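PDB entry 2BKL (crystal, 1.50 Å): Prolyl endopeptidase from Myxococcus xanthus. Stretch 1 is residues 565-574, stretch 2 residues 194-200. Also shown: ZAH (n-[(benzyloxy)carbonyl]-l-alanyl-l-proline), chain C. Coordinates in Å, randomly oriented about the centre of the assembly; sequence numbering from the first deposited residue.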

ATOM      1  N   TYR A 565       0.023  -0.255  20.132  1.00  5.51           N
ATOM      2  CA  TYR A 565      -0.054  -0.856  18.785  1.00  5.46           C
ATOM      3  C   TYR A 565       0.991  -1.962  18.542  1.00  5.43           C
ATOM      4  O   TYR A 565       0.731  -2.886  17.787  1.00  6.00           O
ATOM      5  CB  TYR A 565       0.031   0.216  17.685  1.00  4.74           C
ATOM      6  CG  TYR A 565       1.453   0.548  17.317  1.00  4.49           C
ATOM      7  CD1 TYR A 565       2.191   1.483  18.040  1.00  5.80           C
ATOM      8  CD2 TYR A 565       2.116  -0.152  16.299  1.00  5.97           C
ATOM      9  CE1 TYR A 565       3.531   1.751  17.732  1.00  6.10           C
ATOM     10  CE2 TYR A 565       3.473   0.109  15.997  1.00  4.47           C
ATOM     11  CZ  TYR A 565       4.161   1.038  16.704  1.00  4.90           C
ATOM     12  OH  TYR A 565       5.472   1.251  16.407  1.00  6.15           O
ATOM     13  N   HIS A 566       2.156  -1.823  19.156  1.00  5.16           N
ATOM     14  CA  HIS A 566       3.265  -2.737  18.905  1.00  6.11           C
ATOM     15  C   HIS A 566       3.002  -4.163  19.455  1.00  6.48           C
ATOM     16  O   HIS A 566       3.715  -5.095  19.110  1.00  9.33           O
ATOM     17  CB  HIS A 566       4.549  -2.179  19.508  1.00  7.52           C
ATOM     18  CG  HIS A 566       4.452  -1.965  20.984  1.00  7.25           C
ATOM     19  ND1 HIS A 566       3.744  -0.917  21.532  1.00  8.40           N
ATOM     20  CD2 HIS A 566       4.896  -2.708  22.027  1.00  8.72           C
ATOM     21  CE1 HIS A 566       3.774  -1.016  22.849  1.00  8.52           C
ATOM     22  NE2 HIS A 566       4.463  -2.099  23.176  1.00 10.09           N
ATOM     23  N   LEU A 567       1.979  -4.320  20.286  1.00  6.40           N
ATOM     24  CA  LEU A 567       1.664  -5.603  20.925  1.00  7.19           C
ATOM     25  C   LEU A 567       0.823  -6.544  20.078  1.00  7.96           C
ATOM     26  O   LEU A 567       0.587  -7.697  20.470  1.00  9.28           O
ATOM     27  CB  LEU A 567       0.953  -5.351  22.263  1.00  8.13           C
ATOM     28  CG  LEU A 567       1.707  -4.489  23.272  1.00  8.91           C
ATOM     29  CD1 LEU A 567       0.798  -4.089  24.438  1.00 10.18           C
ATOM     30  CD2 LEU A 567       2.939  -5.220  23.794  1.00  9.76           C
ATOM     31  N   PHE A 568       0.330  -6.059  18.947  1.00  8.01           N
ATOM     32  CA  PHE A 568      -0.647  -6.789  18.164  1.00  7.28           C
ATOM     33  C   PHE A 568      -0.272  -6.897  16.699  1.00  7.66           C
ATOM     34  O   PHE A 568       0.264  -5.964  16.103  1.00  6.21           O
ATOM     35  CB  PHE A 568      -2.000  -6.072  18.215  1.00  9.46           C
ATOM     36  CG  PHE A 568      -2.563  -5.917  19.615  1.00 12.06           C
ATOM     37  CD1 PHE A 568      -2.186  -4.871  20.449  1.00 10.38           C
ATOM     38  CD2 PHE A 568      -3.498  -6.827  20.067  1.00 14.21           C
ATOM     39  CE1 PHE A 568      -2.704  -4.758  21.726  1.00 13.26           C
ATOM     40  CE2 PHE A 568      -4.043  -6.708  21.340  1.00 15.18           C
ATOM     41  CZ  PHE A 568      -3.627  -5.665  22.166  1.00 13.11           C
ATOM     42  N   GLY A 569      -0.640  -8.012  16.109  1.00  8.33           N
ATOM     43  CA  GLY A 569      -0.449  -8.242  14.698  1.00  8.86           C
ATOM     44  C   GLY A 569       0.985  -7.984  14.273  1.00  7.34           C
ATOM     45  O   GLY A 569       1.900  -8.392  14.947  1.00  7.58           O
ATOM     46  N   SER A 570       1.124  -7.275  13.153  1.00  7.44           N
ATOM     47  CA  SER A 570       2.408  -6.920  12.568  1.00  9.15           C
ATOM     48  C   SER A 570       3.048  -5.653  13.166  1.00  8.00           C
ATOM     49  O   SER A 570       3.987  -5.098  12.609  1.00  8.51           O
ATOM     50  CB  SER A 570       2.228  -6.731  11.035  1.00  9.70           C
ATOM     51  OG  SER A 570       1.793  -7.954  10.468  1.00 13.54           O
ATOM     52  N   GLY A 571       2.530  -5.171  14.288  1.00  6.48           N
ATOM     53  CA  GLY A 571       2.942  -3.899  14.825  1.00  6.22           C
ATOM     54  C   GLY A 571       4.416  -3.662  15.027  1.00  6.30           C
ATOM     55  O   GLY A 571       4.892  -2.563  14.820  1.00  6.62           O
ATOM     56  N   ARG A 572       5.184  -4.664  15.463  1.00  4.81           N
ATOM     57  CA  ARG A 572       6.601  -4.432  15.716  1.00  4.67           C
ATOM     58  C   ARG A 572       7.356  -4.049  14.448  1.00  5.12           C
ATOM     59  O   ARG A 572       8.367  -3.349  14.514  1.00  5.92           O
ATOM     60  CB  ARG A 572       7.238  -5.625  16.430  1.00  5.20           C
ATOM     61  CG  ARG A 572       6.687  -5.797  17.829  1.00  7.56           C
ATOM     62  CD  ARG A 572       7.447  -6.799  18.651  1.00  6.58           C
ATOM     63  NE  ARG A 572       6.930  -6.825  20.019  1.00  9.13           N
ATOM     64  CZ  ARG A 572       7.231  -5.929  20.963  1.00  6.98           C
ATOM     65  NH1 ARG A 572       8.046  -4.924  20.735  1.00  8.77           N
ATOM     66  NH2 ARG A 572       6.643  -6.028  22.141  1.00 11.67           N
ATOM     67  N   THR A 573       6.844  -4.435  13.291  1.00  4.87           N
ATOM     68  CA  THR A 573       7.509  -4.073  12.052  1.00  4.67           C
ATOM     69  C   THR A 573       7.441  -2.588  11.752  1.00  4.61           C
ATOM     70  O   THR A 573       8.184  -2.126  10.885  1.00  6.08           O
ATOM     71  CB  THR A 573       6.972  -4.861  10.821  1.00  5.15           C
ATOM     72  OG1 THR A 573       5.628  -4.495  10.509  1.00  7.09           O
ATOM     73  CG2 THR A 573       7.014  -6.390  11.041  1.00  6.59           C
ATOM     74  N   TRP A 574       6.539  -1.865  12.432  1.00  3.71           N
ATOM     75  CA  TRP A 574       6.430  -0.408  12.239  1.00  5.23           C
ATOM     76  C   TRP A 574       7.145   0.388  13.309  1.00  5.75           C
ATOM     77  O   TRP A 574       7.157   1.615  13.237  1.00  5.68           O
ATOM     78  CB  TRP A 574       4.968   0.032  12.113  1.00  5.68           C
ATOM     79  CG  TRP A 574       4.262  -0.846  11.135  1.00  4.59           C
ATOM     80  CD1 TRP A 574       4.706  -1.214   9.915  1.00  5.97           C
ATOM     81  CD2 TRP A 574       3.000  -1.471  11.321  1.00  5.00           C
ATOM     82  NE1 TRP A 574       3.815  -2.077   9.320  1.00  5.89           N
ATOM     83  CE2 TRP A 574       2.756  -2.247  10.171  1.00  5.04           C
ATOM     84  CE3 TRP A 574       2.051  -1.468  12.354  1.00  6.24           C
ATOM     85  CZ2 TRP A 574       1.626  -3.042  10.032  1.00  8.15           C
ATOM     86  CZ3 TRP A 574       0.907  -2.288  12.205  1.00  6.33           C
ATOM     87  CH2 TRP A 574       0.724  -3.043  11.047  1.00  6.94           C
TER
HETATM   88  C1  ZAH C1533      -1.111   0.542   6.865  1.00 16.72           C
HETATM   89  O2  ZAH C1533      -0.635   1.861   6.721  1.00 12.44           O
HETATM   90  C3  ZAH C1533      -0.139  -0.370   7.650  1.00 12.82           C
HETATM   91  C4  ZAH C1533       0.057   0.112   9.090  1.00 11.77           C
HETATM   92  C5  ZAH C1533       1.270   1.033   9.077  1.00  9.40           C
HETATM   93  C6  ZAH C1533       2.107   0.638   7.889  1.00  9.32           C
HETATM   94  N7  ZAH C1533       1.262  -0.313   7.178  1.00 10.44           N
HETATM   95  C8  ZAH C1533       1.687  -0.998   6.118  1.00 11.61           C
HETATM   96  O9  ZAH C1533       0.866  -1.888   5.589  1.00 12.23           O
HETATM   97  C10 ZAH C1533       3.171  -1.000   5.691  1.00  9.52           C
HETATM   98  C11 ZAH C1533       3.297   0.238   4.803  1.00 10.36           C
HETATM   99  N14 ZAH C1533       3.509  -2.165   4.912  1.00 12.44           N
HETATM  100  C15 ZAH C1533       3.659  -3.342   5.472  1.00 13.25           C
HETATM  101  O16 ZAH C1533       3.597  -3.496   6.769  1.00 10.27           O
HETATM  102  O17 ZAH C1533       3.934  -4.464   4.623  1.00 17.86           O
HETATM  103  C18 ZAH C1533       3.923  -5.743   5.307  1.00 22.51           C
HETATM  104  C19 ZAH C1533       3.929  -6.918   4.324  1.00 25.48           C
HETATM  105  C20 ZAH C1533       5.051  -7.124   3.511  1.00 27.08           C
HETATM  106  C21 ZAH C1533       5.065  -8.183   2.603  1.00 27.90           C
HETATM  107  C22 ZAH C1533       3.969  -9.047   2.528  1.00 28.90           C
HETATM  108  C23 ZAH C1533       2.857  -8.860   3.355  1.00 27.53           C
HETATM  109  C24 ZAH C1533       2.838  -7.792   4.251  1.00 28.07           C
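Stretch 2 194-200: KVDERPG

Contacts between segments remote in sequence often pair one directed ionic bond with bridging waters, and prolyl endopeptidase offers a compact example. Stretch 1 opens with a short 3-10 segment, Y565 to L567, then reverses through a type II' turn from F568 to G571, closed by G571 N to F568 O at 3.0 Å; G569 takes the positive phi that favours glycine. After K194, V195 to E197 take helical backbone angles and a 3-10 segment begins at R198. Both stretches run in roughly the same direction. The backbones come nearest at G569 and D196, whose CA atoms lie 5.4 Å apart, and G569 O rests 3.6 Å from D196 CA. Water 1 bridges this approach, donating to D196 O and G569 O (2.8 and 2.9 Å) while accepting from R572 N at 2.9 Å.

Among the side chains, D196 is central. Its CB packs 3.7 Å from L567 O, and its OD2 meets R572 NE at 2.9 Å, nearly linear at 175° and at the guanidinium edge, so that charge and hydrogen bond coincide. E197 OE2, 3.5 Å from R572 NE but well out of plane, contributes charge alone. Water 3 links D196 OD2 to R572 NH2. Farther along, T573 CG2 packs against P199 CB at 3.5 Å, while T573 OG1 turns back to S570 O at 2.7 Å.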

ATOM      1  N   LYS A 194       4.627 -15.985  19.658  1.00 10.88           N
ATOM      2  CA  LYS A 194       3.615 -14.945  19.790  1.00 13.63           C
ATOM      3  C   LYS A 194       3.481 -14.202  18.463  1.00 12.10           C
ATOM      4  O   LYS A 194       4.459 -14.002  17.736  1.00 10.61           O
ATOM      5  CB  LYS A 194       4.006 -13.967  20.899  1.00 17.43           C
ATOM      6  CG  LYS A 194       4.014 -14.585  22.292  1.00 21.63           C
ATOM      7  CD  LYS A 194       4.591 -13.602  23.322  1.00 24.03           C
ATOM      8  CE  LYS A 194       4.325 -14.051  24.747  1.00 25.33           C
ATOM      9  NZ  LYS A 194       5.263 -15.124  25.194  1.00 28.78           N
ATOM     10  N   VAL A 195       2.258 -13.800  18.145  1.00 12.67           N
ATOM     11  CA  VAL A 195       1.943 -13.196  16.864  1.00 13.01           C
ATOM     12  C   VAL A 195       2.829 -11.964  16.677  1.00 10.33           C
ATOM     13  O   VAL A 195       3.386 -11.744  15.610  1.00 10.17           O
ATOM     14  CB  VAL A 195       0.436 -12.798  16.787  1.00 13.89           C
ATOM     15  CG1 VAL A 195       0.137 -11.894  15.545  1.00 15.96           C
ATOM     16  CG2 VAL A 195      -0.468 -14.042  16.796  1.00 17.88           C
ATOM     17  N   ASP A 196       3.004 -11.161  17.723  1.00 11.39           N
ATOM     18  CA  ASP A 196       3.821  -9.950  17.578  1.00 11.43           C
ATOM     19  C   ASP A 196       5.310 -10.203  17.350  1.00 10.21           C
ATOM     20  O   ASP A 196       6.013  -9.333  16.832  1.00 10.03           O
ATOM     21  CB  ASP A 196       3.644  -9.010  18.769  1.00 15.24           C
ATOM     22  CG  ASP A 196       4.218  -9.563  20.033  1.00 17.17           C
ATOM     23  OD1 ASP A 196       3.639 -10.557  20.530  1.00 20.62           O
ATOM     24  OD2 ASP A 196       5.211  -9.073  20.639  1.00 20.22           O
ATOM     25  N   GLU A 197       5.790 -11.390  17.723  1.00  7.70           N
ATOM     26  CA  GLU A 197       7.204 -11.725  17.522  1.00  8.77           C
ATOM     27  C   GLU A 197       7.459 -12.440  16.205  1.00  7.06           C
ATOM     28  O   GLU A 197       8.601 -12.561  15.780  1.00  6.79           O
ATOM     29  CB  GLU A 197       7.709 -12.585  18.676  1.00 12.65           C
ATOM     30  CG  GLU A 197       7.849 -11.786  19.974  1.00 17.94           C
ATOM     31  CD  GLU A 197       9.028 -10.799  19.959  1.00 19.71           C
ATOM     32  OE1 GLU A 197      10.122 -11.120  19.407  1.00 27.22           O
ATOM     33  OE2 GLU A 197       8.884  -9.694  20.536  1.00 28.57           O
ATOM     34  N   ARG A 198       6.394 -12.950  15.590  1.00  6.85           N
ATOM     35  CA  ARG A 198       6.523 -13.760  14.383  1.00  7.46           C
ATOM     36  C   ARG A 198       7.338 -13.108  13.253  1.00  6.62           C
ATOM     37  O   ARG A 198       8.052 -13.823  12.555  1.00  6.73           O
ATOM     38  CB  ARG A 198       5.161 -14.199  13.860  1.00  8.18           C
ATOM     39  CG  ARG A 198       5.200 -15.418  12.948  1.00 13.61           C
ATOM     40  CD  ARG A 198       3.866 -15.725  12.369  1.00 15.11           C
ATOM     41  NE  ARG A 198       3.906 -16.868  11.467  1.00 16.80           N
ATOM     42  CZ  ARG A 198       2.993 -17.063  10.526  1.00 18.16           C
ATOM     43  NH1 ARG A 198       2.011 -16.185  10.378  1.00 19.83           N
ATOM     44  NH2 ARG A 198       3.071 -18.125   9.744  1.00 19.95           N
ATOM     45  N   PRO A 199       7.218 -11.801  13.017  1.00  6.80           N
ATOM     46  CA  PRO A 199       8.012 -11.202  11.937  1.00  7.53           C
ATOM     47  C   PRO A 199       9.529 -11.376  12.049  1.00  7.26           C
ATOM     48  O   PRO A 199      10.235 -11.228  11.038  1.00  8.93           O
ATOM     49  CB  PRO A 199       7.606  -9.735  11.971  1.00  7.40           C
ATOM     50  CG  PRO A 199       6.286  -9.680  12.562  1.00  8.43           C
ATOM     51  CD  PRO A 199       6.280 -10.821  13.602  1.00  7.05           C
ATOM     52  N   GLY A 200      10.021 -11.682  13.243  1.00  6.45           N
ATOM     53  CA  GLY A 200      11.444 -11.900  13.422  1.00  7.13           C
ATOM     54  C   GLY A 200      11.903 -13.295  13.032  1.00  6.28           C
ATOM     55  O   GLY A 200      13.085 -13.590  13.191  1.00  8.19           O
TER
HETATM   56  O   HOH W   1       4.634  -7.514  15.212  1.00 12.20           O
HETATM   57  O   HOH W   2       1.986  -8.744  22.718  1.00 26.71           O
HETATM   58  O   HOH W   3       4.813  -8.057  23.368  1.00 30.94           O